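PDB 6SUD: reducing-end xylose-releasing exo-oligoxylanase Rex8A from Paenibacillus barcinonensis, which hydrolyses short linear and branched xylooligosaccharides, releasing xylose from their reducing ends during the breakdown of xylan. Local coordinates for residues W285-Q288 with Q289-I293; L365-F368 with T369-L373. The protein carries 1 engineered substitution. All blocks are in the same frame, centred on the assembly; numbering follows the deposited sequence.

Contact 1 (W285-Q288 with Q289-I293); sequences WQVQ and QSNRI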
ATOM      1  N   TRP A 285      -6.213  14.672 -13.466  1.00 11.82           N
ATOM      2  CA  TRP A 285      -4.825  14.363 -13.917  1.00 11.05           C
ATOM      3  C   TRP A 285      -4.574  12.864 -13.712  1.00 10.14           C
ATOM      4  O   TRP A 285      -3.737  12.284 -14.439  1.00 10.81           O
ATOM      5  CB  TRP A 285      -3.788  15.221 -13.186  1.00 11.00           C
ATOM      6  CG  TRP A 285      -2.381  14.712 -13.238  1.00 10.57           C
ATOM      7  CD1 TRP A 285      -1.407  15.055 -14.131  1.00 10.75           C
ATOM      8  CD2 TRP A 285      -1.773  13.768 -12.332  1.00 10.50           C
ATOM      9  NE1 TRP A 285      -0.244  14.401 -13.836  1.00 10.59           N
ATOM     10  CE2 TRP A 285      -0.436  13.610 -12.731  1.00 10.27           C
ATOM     11  CE3 TRP A 285      -2.227  13.057 -11.216  1.00 10.37           C
ATOM     12  CZ2 TRP A 285       0.440  12.753 -12.069  1.00 10.33           C
ATOM     13  CZ3 TRP A 285      -1.366  12.215 -10.553  1.00 10.27           C
ATOM     14  CH2 TRP A 285      -0.044  12.064 -10.981  1.00 10.34           C
ATOM     15  N   GLN A 286      -5.257  12.253 -12.739  1.00 10.09           N
ATOM     16  CA  GLN A 286      -5.044  10.832 -12.360  1.00  9.43           C
ATOM     17  C   GLN A 286      -5.342   9.926 -13.561  1.00  9.19           C
ATOM     18  O   GLN A 286      -4.614   8.920 -13.778  1.00  8.40           O
ATOM     19  CB  GLN A 286      -5.858  10.489 -11.110  1.00  9.71           C
ATOM     20  CG  GLN A 286      -5.337  11.207  -9.870  1.00  9.68           C
ATOM     21  CD  GLN A 286      -6.110  10.887  -8.615  1.00 10.13           C
ATOM     22  OE1 GLN A 286      -7.249  10.413  -8.660  1.00 10.83           O
ATOM     23  NE2 GLN A 286      -5.492  11.182  -7.480  1.00 10.66           N
ATOM     24  N   VAL A 287      -6.338  10.295 -14.363  1.00  8.76           N
ATOM     25  CA  VAL A 287      -6.713   9.520 -15.580  1.00  8.98           C
ATOM     26  C   VAL A 287      -5.537   9.568 -16.555  1.00  8.74           C
ATOM     27  O   VAL A 287      -5.157   8.527 -17.046  1.00  8.14           O
ATOM     28  CB  VAL A 287      -8.029  10.044 -16.178  1.00  8.97           C
ATOM     29  CG1 VAL A 287      -8.324   9.468 -17.553  1.00  8.81           C
ATOM     30  CG2 VAL A 287      -9.190   9.790 -15.223  1.00  8.84           C
ATOM     31  N   GLN A 288      -4.950  10.748 -16.778  1.00  9.46           N
ATOM     32  CA  GLN A 288      -3.841  10.921 -17.750  1.00  9.82           C
ATOM     33  C   GLN A 288      -2.590  10.202 -17.227  1.00  9.06           C
ATOM     34  O   GLN A 288      -1.965   9.500 -18.026  1.00  8.92           O
ATOM     35  CB  GLN A 288      -3.662  12.405 -18.091  1.00 10.28           C
ATOM     36  CG  GLN A 288      -4.913  13.041 -18.704  1.00 11.06           C
ATOM     37  CD  GLN A 288      -5.552  12.260 -19.830  1.00 11.61           C
ATOM     38  OE1 GLN A 288      -4.876  11.575 -20.605  1.00 14.65           O
ATOM     39  NE2 GLN A 288      -6.868  12.326 -19.930  1.00 11.81           N
ATOM     40  N   GLN A 289      -2.270  10.326 -15.935  1.00  9.10           N
ATOM     41  CA  GLN A 289      -1.143   9.621 -15.278  1.00  9.41           C
ATOM     42  C   GLN A 289      -1.306   8.115 -15.500  1.00  9.06           C
ATOM     43  O   GLN A 289      -0.343   7.473 -15.901  1.00  8.79           O
ATOM     44  CB  GLN A 289      -1.072   9.935 -13.782  1.00  9.81           C
ATOM     45  CG  GLN A 289      -0.194   8.976 -12.990  1.00 10.20           C
ATOM     46  CD  GLN A 289       1.249   8.976 -13.415  1.00 10.53           C
ATOM     47  OE1 GLN A 289       1.740   9.923 -14.026  1.00 11.05           O
ATOM     48  NE2 GLN A 289       1.940   7.887 -13.104  1.00 10.66           N
ATOM     49  N   SER A 290      -2.497   7.573 -15.248  1.00  8.72           N
ATOM     50  CA  SER A 290      -2.788   6.134 -15.465  1.00  8.63           C
ATOM     51  C   SER A 290      -2.587   5.762 -16.948  1.00  8.43           C
ATOM     52  O   SER A 290      -1.951   4.739 -17.207  1.00  8.19           O
ATOM     53  CB  SER A 290      -4.151   5.788 -14.941  1.00  8.71           C
ATOM     54  OG  SER A 290      -4.242   6.136 -13.563  1.00  9.10           O
ATOM     55  N   ASN A 291      -3.118   6.537 -17.886  1.00  8.18           N
ATOM     56  CA  ASN A 291      -2.944   6.293 -19.349  1.00  8.92           C
ATOM     57  C   ASN A 291      -1.445   6.261 -19.713  1.00  8.94           C
ATOM     58  O   ASN A 291      -1.051   5.433 -20.561  1.00  8.65           O
ATOM     59  CB  ASN A 291      -3.679   7.348 -20.185  1.00  9.04           C
ATOM     60  CG  ASN A 291      -5.190   7.271 -20.071  1.00  8.92           C
ATOM     61  OD1 ASN A 291      -5.742   6.247 -19.691  1.00  9.73           O
ATOM     62  ND2 ASN A 291      -5.879   8.343 -20.408  1.00  9.09           N
ATOM     63  N   ARG A 292      -0.651   7.173 -19.144  1.00  9.13           N
ATOM     64  CA  ARG A 292       0.783   7.360 -19.495  1.00  9.84           C
ATOM     65  C   ARG A 292       1.578   6.141 -19.073  1.00  9.53           C
ATOM     66  O   ARG A 292       2.303   5.589 -19.930  1.00  8.82           O
ATOM     67  CB  ARG A 292       1.420   8.572 -18.811  1.00 10.46           C
ATOM     68  CG  ARG A 292       0.994   9.873 -19.446  1.00 11.00           C
ATOM     69  CD  ARG A 292       1.781  11.091 -19.032  1.00 11.80           C
ATOM     70  NE  ARG A 292       1.039  12.224 -19.588  1.00 11.83           N
ATOM     71  CZ  ARG A 292       0.454  13.203 -18.898  1.00 12.67           C
ATOM     72  NH1 ARG A 292       0.536  13.255 -17.577  1.00 13.01           N
ATOM     73  NH2 ARG A 292      -0.188  14.160 -19.542  1.00 12.47           N
ATOM     74  N   ILE A 293       1.438   5.731 -17.814  1.00  9.86           N
ATOM     75  CA  ILE A 293       2.247   4.572 -17.341  1.00 10.60           C
ATOM     76  C   ILE A 293       1.811   3.328 -18.115  1.00 10.00           C
ATOM     77  O   ILE A 293       2.700   2.558 -18.479  1.00 10.19           O
ATOM     78  CB  ILE A 293       2.228   4.406 -15.811  1.00 11.31           C
ATOM     79  CG1 ILE A 293       3.472   3.633 -15.366  1.00 12.57           C
ATOM     80  CG2 ILE A 293       0.927   3.796 -15.322  1.00 11.55           C
ATOM     81  CD1 ILE A 293       3.613   3.457 -13.868  1.00 13.41           C
TER
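The carbonyl oxygen of Q286 takes two hydrogen bonds from S290, one from the backbone N at 2.9 Å and one from the hydroxyl OG at 2.8 Å. The two donors come from opposite faces of the carbonyl plane. With chi1 at -57°, OG stands beside its own backbone N and faces back down the first turns of helix 285-297. On another side of the helix the indole of W285 lies beside Q289, one turn on, whose CB sits over the six-membered ring, 3.7 Å from its centroid and 14° off the normal, a CH-pi contact. The Q289 amide runs on alongside the ring, the planes 25° apart, and its NE2 is bonded to the carbonyl of G238. R292 reaches back along the helix with an extended chain; CB of Q288 lies over one face of its guanidinium, while NE1 of W285 sits at the edge. Between N291 ND2 and Q288 OE1 there is a weak hydrogen bond of 3.4 Å, the stronger partner of ND2 being D337. The buried hydroxyl of S290 is thus satisfied within the helix itself, whereas the amides of Q286, Q289 and N291 tie this helix to D276 and to neighbouring loops.

Contact 2 (L365-F368 with T369-L373); sequences LYFF and TMLAL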
ATOM      1  N   LEU A 365       1.144  -7.082  -3.985  1.00  9.46           N
ATOM      2  CA  LEU A 365       0.650  -6.132  -5.018  1.00  9.73           C
ATOM      3  C   LEU A 365      -0.399  -6.842  -5.888  1.00  9.48           C
ATOM      4  O   LEU A 365      -1.441  -6.210  -6.180  1.00  9.49           O
ATOM      5  CB  LEU A 365       1.823  -5.640  -5.871  1.00  9.41           C
ATOM      6  CG  LEU A 365       2.589  -4.422  -5.350  1.00 10.03           C
ATOM      7  CD1 LEU A 365       2.857  -4.510  -3.860  1.00 10.24           C
ATOM      8  CD2 LEU A 365       3.879  -4.241  -6.122  1.00 10.08           C
ATOM      9  N   TYR A 366      -0.140  -8.097  -6.263  1.00  9.40           N
ATOM     10  CA  TYR A 366      -1.085  -8.979  -7.007  1.00  9.82           C
ATOM     11  C   TYR A 366      -2.441  -8.992  -6.292  1.00  9.49           C
ATOM     12  O   TYR A 366      -3.478  -8.695  -6.925  1.00  9.25           O
ATOM     13  CB  TYR A 366      -0.528 -10.402  -7.126  1.00 10.32           C
ATOM     14  CG  TYR A 366      -1.313 -11.379  -7.972  1.00 10.98           C
ATOM     15  CD1 TYR A 366      -2.420 -12.048  -7.474  1.00 11.42           C
ATOM     16  CD2 TYR A 366      -0.921 -11.667  -9.266  1.00 11.46           C
ATOM     17  CE1 TYR A 366      -3.128 -12.963  -8.238  1.00 11.71           C
ATOM     18  CE2 TYR A 366      -1.611 -12.580 -10.045  1.00 11.99           C
ATOM     19  CZ  TYR A 366      -2.716 -13.236  -9.531  1.00 12.14           C
ATOM     20  OH  TYR A 366      -3.397 -14.146 -10.289  1.00 13.11           O
ATOM     21  N   PHE A 367      -2.458  -9.313  -5.004  1.00  9.16           N
ATOM     22  CA  PHE A 367      -3.736  -9.462  -4.265  1.00  9.66           C
ATOM     23  C   PHE A 367      -4.517  -8.148  -4.250  1.00  9.88           C
ATOM     24  O   PHE A 367      -5.751  -8.165  -4.452  1.00  9.77           O
ATOM     25  CB  PHE A 367      -3.532  -9.977  -2.844  1.00 10.32           C
ATOM     26  CG  PHE A 367      -4.857 -10.316  -2.222  1.00 10.93           C
ATOM     27  CD1 PHE A 367      -5.486 -11.507  -2.518  1.00 12.01           C
ATOM     28  CD2 PHE A 367      -5.517  -9.408  -1.423  1.00 11.62           C
ATOM     29  CE1 PHE A 367      -6.733 -11.807  -1.995  1.00 11.71           C
ATOM     30  CE2 PHE A 367      -6.751  -9.720  -0.873  1.00 12.18           C
ATOM     31  CZ  PHE A 367      -7.354 -10.919  -1.163  1.00 12.11           C
ATOM     32  N   PHE A 368      -3.843  -7.024  -4.011  1.00  9.68           N
ATOM     33  CA  PHE A 368      -4.523  -5.707  -3.977  1.00  9.95           C
ATOM     34  C   PHE A 368      -5.124  -5.411  -5.346  1.00  9.50           C
ATOM     35  O   PHE A 368      -6.254  -4.883  -5.400  1.00  9.35           O
ATOM     36  CB  PHE A 368      -3.591  -4.593  -3.530  1.00 10.47           C
ATOM     37  CG  PHE A 368      -3.205  -4.674  -2.074  1.00 11.24           C
ATOM     38  CD1 PHE A 368      -4.167  -4.720  -1.072  1.00 11.93           C
ATOM     39  CD2 PHE A 368      -1.872  -4.638  -1.707  1.00 11.84           C
ATOM     40  CE1 PHE A 368      -3.798  -4.762   0.265  1.00 12.08           C
ATOM     41  CE2 PHE A 368      -1.506  -4.655  -0.370  1.00 11.92           C
ATOM     42  CZ  PHE A 368      -2.469  -4.737   0.609  1.00 12.07           C
ATOM     43  N   THR A 369      -4.441  -5.802  -6.420  1.00  9.07           N
ATOM     44  CA  THR A 369      -4.993  -5.644  -7.791  1.00  9.27           C
ATOM     45  C   THR A 369      -6.199  -6.582  -7.990  1.00  9.31           C
ATOM     46  O   THR A 369      -7.165  -6.168  -8.643  1.00  8.70           O
ATOM     47  CB  THR A 369      -3.931  -5.836  -8.877  1.00  9.29           C
ATOM     48  OG1 THR A 369      -2.929  -4.844  -8.664  1.00  9.27           O
ATOM     49  CG2 THR A 369      -4.506  -5.675 -10.268  1.00  9.26           C
ATOM     50  N   MET A 370      -6.148  -7.812  -7.488  1.00 10.05           N
ATOM     51  CA  MET A 370      -7.265  -8.782  -7.669  1.00 11.14           C
ATOM     52  C   MET A 370      -8.499  -8.241  -6.940  1.00 10.67           C
ATOM     53  O   MET A 370      -9.627  -8.260  -7.515  1.00 10.44           O
ATOM     54  CB  MET A 370      -6.877 -10.171  -7.147  1.00 13.06           C
ATOM     55  CG  MET A 370      -7.876 -11.274  -7.469  1.00 14.55           C
ATOM     56  SD  MET A 370      -8.096 -11.571  -9.238  1.00 17.98           S
ATOM     57  CE  MET A 370      -6.540 -12.363  -9.624  1.00 16.77           C
ATOM     58  N   LEU A 371      -8.294  -7.733  -5.727  1.00 10.09           N
ATOM     59  CA  LEU A 371      -9.364  -7.031  -4.970  1.00 10.37           C
ATOM     60  C   LEU A 371      -9.932  -5.886  -5.809  1.00 10.19           C
ATOM     61  O   LEU A 371     -11.137  -5.858  -6.024  1.00 10.33           O
ATOM     62  CB  LEU A 371      -8.777  -6.484  -3.670  1.00 10.60           C
ATOM     63  CG  LEU A 371      -8.745  -7.444  -2.490  1.00 10.84           C
ATOM     64  CD1 LEU A 371      -8.189  -6.733  -1.264  1.00 11.04           C
ATOM     65  CD2 LEU A 371     -10.125  -7.998  -2.197  1.00 10.67           C
ATOM     66  N   ALA A 372      -9.071  -4.978  -6.273  1.00 10.13           N
ATOM     67  CA  ALA A 372      -9.475  -3.704  -6.916  1.00 10.09           C
ATOM     68  C   ALA A 372     -10.202  -3.971  -8.233  1.00  9.96           C
ATOM     69  O   ALA A 372     -11.267  -3.376  -8.460  1.00 10.35           O
ATOM     70  CB  ALA A 372      -8.273  -2.813  -7.128  1.00  9.84           C
ATOM     71  N   LEU A 373      -9.666  -4.848  -9.077  1.00 10.23           N
ATOM     72  CA  LEU A 373     -10.220  -5.056 -10.435  1.00 10.48           C
ATOM     73  C   LEU A 373     -11.550  -5.817 -10.342  1.00 10.30           C
ATOM     74  O   LEU A 373     -12.355  -5.708 -11.285  1.00 11.36           O
ATOM     75  CB  LEU A 373      -9.189  -5.781 -11.306  1.00 10.40           C
ATOM     76  CG  LEU A 373      -7.955  -4.968 -11.721  1.00 10.97           C
ATOM     77  CD1 LEU A 373      -7.077  -5.772 -12.669  1.00 11.28           C
ATOM     78  CD2 LEU A 373      -8.327  -3.650 -12.371  1.00 11.13           C
TER
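F367 and L371 meet one turn apart on helix 359-373, a buried helix of the (alpha/alpha)6 barrel of glycoside hydrolase family 8. CE2 of the ring lies 3.3 Å from CD1 of L371, a close approach, and the two side chains cross at a slant. CG of F367 lies opposite the backbone N (chi1 -171°), which swings the ring along the helix toward L371. Beside this pair, Y366 and M370 run alongside each other, and the methionine doubles back at chi2 and chi3 until its CE is 3.7 Å from CE1 of the phenol. Backbone bonds underlie both pairs: L371 N reaches F367 O almost straight (2.9 Å, 174°), while M370 N meets Y366 O at a more bent angle. Farther out, M78 and M82 pack on F367 and helix 25-41 meets M370, while the rings of Y74 and F368 meet edge-to-face. With an alanine in place of F367, the ring would be gone, which is likely to leave a gap beside L371 and M78 and the leucine's branches freer to shift. The phenol of Y366 is anchored at its far end: OH is hydrogen-bonded to the carbonyl of T351 and to NH1 of R31, and CE of M370 rests 3.7 Å from that same OH.

Overall arrangement
Each contact joins successive turns within its own helix, contact 1 near the start of helix 285-297 and contact 2 in the closing part of helix 359-373, the last helix of the chain. Contact 1 comes first in sequence, with helices 322-331 and 341-349 between them. Their centres lie about 19 Å apart and their nearest atoms about 11 Å, so they do not touch. Contact 1 is partly buried, rests against helix 268-280 and lies away from the xylose pockets and the catalytic residues. Contact 2 lies deeper, among helices 25-41, 69-81 and 322-331, and L365 is about 7 Å, side chain to side chain, from E70, the probable proton donor. One thus lies near the outside of the family 8 domain, the other closer to its centre and to the catalytic cleft.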